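Local structure of phosphoribosylaminoimidazole-succinocarboxamide synthase (Pyrococcus horikoshii, 3U55) at residues Ile141-Asp144 against Glu145-Ile149. The protein catalyses the ATP-dependent joining of L-aspartate to the carboxylate of 5-amino-1-(5-phosphoribosyl)imidazole-4-carboxylate, giving SAICAR in de novo purine synthesis. Residues are numbered along the deposited sequence; the frame is centred on the assembly and turned at random.
Sequences ISLD and EIKKI
Ile146 N bonds back to Ser142 O at 3.0 Å, and Lys147 N and Lys148 N to the carbonyls of Leu143 and Asp144, building the first turn of helix 143-165, which Ser142 and Glu145 close with a capping box. At the N-cap, Ser142 OG accepts from Glu145 N at 3.1 Å; chi1 of 73° sets this oxygen between the serine's own N and C, at the helix N-terminus. Glu145 answers with OE1, which takes two donors: Ser142 N at 3.0 Å, from above the carboxylate plane, and Ser142 OG at 2.9 Å, on the anti lone pair. OE2 of the same carboxylate bonds to Tyr86 OH and forms a salt bridge with Lys180, tying the cap to the sheet beside it. Next to the box, Ile141 and Ile146 cross at about a right angle, Ile141 CG2 lying 3.7 Å from Ile146 CD1, a hydrophobic staple between the residue before the N-cap and the fourth residue of the helix; Ile141 also packs on Tyr86 and Leu88. On the exposed side, extended Lys147 brings CE to 4.0 Å from Leu143 CG. Lys148, one turn on from Asp144, bends at chi4 (55°), bringing NZ to the syn side of Asp144 OD2 in a 3.1 Å salt bridge, with a weak second bond to OD1.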
loop_
_atom_site.group_PDB
_atom_site.type_symbol
_atom_site.label_atom_id
_atom_site.label_comp_id
_atom_site.label_asym_id
_atom_site.label_seq_id
_atom_site.Cartn_x
_atom_site.Cartn_y
_atom_site.Cartn_z
ATOM N N ILE A 141 -14.698 4.830 -2.884
ATOM C CA ILE A 141 -14.999 3.946 -1.764
ATOM C C ILE A 141 -14.750 4.657 -0.428
ATOM O O ILE A 141 -13.605 4.971 -0.083
ATOM C CB ILE A 141 -14.165 2.636 -1.821
ATOM C CG1 ILE A 141 -14.274 1.979 -3.207
ATOM C CG2 ILE A 141 -14.621 1.682 -0.728
ATOM C CD1 ILE A 141 -13.269 0.851 -3.453
ATOM N N SER A 142 -15.824 4.883 0.325
ATOM C CA SER A 142 -15.754 5.648 1.567
ATOM C C SER A 142 -14.978 4.890 2.635
ATOM O O SER A 142 -14.853 3.662 2.577
ATOM C CB SER A 142 -17.161 5.987 2.078
ATOM O OG SER A 142 -17.796 4.837 2.621
ATOM N N LEU A 143 -14.464 5.621 3.619
ATOM C CA LEU A 143 -13.752 4.978 4.717
ATOM C C LEU A 143 -14.650 4.007 5.498
ATOM O O LEU A 143 -14.181 2.960 5.945
ATOM C CB LEU A 143 -13.132 6.023 5.642
ATOM C CG LEU A 143 -12.223 5.542 6.775
ATOM C CD1 LEU A 143 -11.035 4.734 6.234
ATOM C CD2 LEU A 143 -11.751 6.736 7.595
ATOM N N ASP A 144 -15.931 4.351 5.662
ATOM C CA ASP A 144 -16.888 3.443 6.308
ATOM C C ASP A 144 -17.032 2.133 5.528
ATOM O O ASP A 144 -17.087 1.049 6.123
ATOM C CB ASP A 144 -18.268 4.110 6.497
ATOM C CG ASP A 144 -19.259 3.214 7.243
ATOM O OD1 ASP A 144 -19.025 2.912 8.434
ATOM O OD2 ASP A 144 -20.274 2.808 6.639
ATOM N N GLU A 145 -17.084 2.227 4.201
ATOM C CA GLU A 145 -17.145 1.023 3.364
ATOM C C GLU A 145 -15.882 0.181 3.510
ATOM O O GLU A 145 -15.955 -1.042 3.652
ATOM C CB GLU A 145 -17.347 1.387 1.899
ATOM C CG GLU A 145 -18.778 1.758 1.549
ATOM C CD GLU A 145 -18.864 2.396 0.181
ATOM O OE1 GLU A 145 -18.466 3.570 0.047
ATOM O OE2 GLU A 145 -19.326 1.727 -0.759
ATOM N N ILE A 146 -14.728 0.840 3.477
ATOM C CA ILE A 146 -13.458 0.135 3.670
ATOM C C ILE A 146 -13.407 -0.569 5.025
ATOM O O ILE A 146 -13.023 -1.732 5.102
ATOM C CB ILE A 146 -12.248 1.066 3.482
ATOM C CG1 ILE A 146 -12.100 1.423 2.002
ATOM C CG2 ILE A 146 -10.958 0.386 3.995
ATOM C CD1 ILE A 146 -11.774 0.229 1.080
ATOM N N LYS A 147 -13.810 0.131 6.086
ATOM C CA LYS A 147 -13.833 -0.460 7.425
ATOM C C LYS A 147 -14.749 -1.679 7.501
ATOM O O LYS A 147 -14.365 -2.711 8.071
ATOM C CB LYS A 147 -14.223 0.572 8.485
ATOM C CG LYS A 147 -13.080 1.498 8.891
ATOM C CD LYS A 147 -13.587 2.646 9.754
ATOM C CE LYS A 147 -12.446 3.547 10.207
ATOM N NZ LYS A 147 -12.962 4.804 10.825
ATOM N N LYS A 148 -15.944 -1.567 6.916
ATOM C CA LYS A 148 -16.885 -2.694 6.853
ATOM C C LYS A 148 -16.297 -3.887 6.102
ATOM O O LYS A 148 -16.430 -5.036 6.541
ATOM C CB LYS A 148 -18.214 -2.276 6.213
ATOM C CG LYS A 148 -19.144 -1.489 7.135
ATOM C CD LYS A 148 -20.422 -1.077 6.405
ATOM C CE LYS A 148 -21.527 -0.673 7.387
ATOM N NZ LYS A 148 -21.088 0.398 8.331
ATOM N N ILE A 149 -15.647 -3.604 4.976
ATOM C CA ILE A 149 -14.997 -4.637 4.162
ATOM C C ILE A 149 -13.915 -5.389 4.953
ATOM O O ILE A 149 -13.891 -6.620 4.948
ATOM C CB ILE A 149 -14.416 -4.042 2.847
ATOM C CG1 ILE A 149 -15.552 -3.731 1.858
ATOM C CG2 ILE A 149 -13.402 -4.999 2.213
ATOM C CD1 ILE A 149 -15.157 -2.740 0.745
#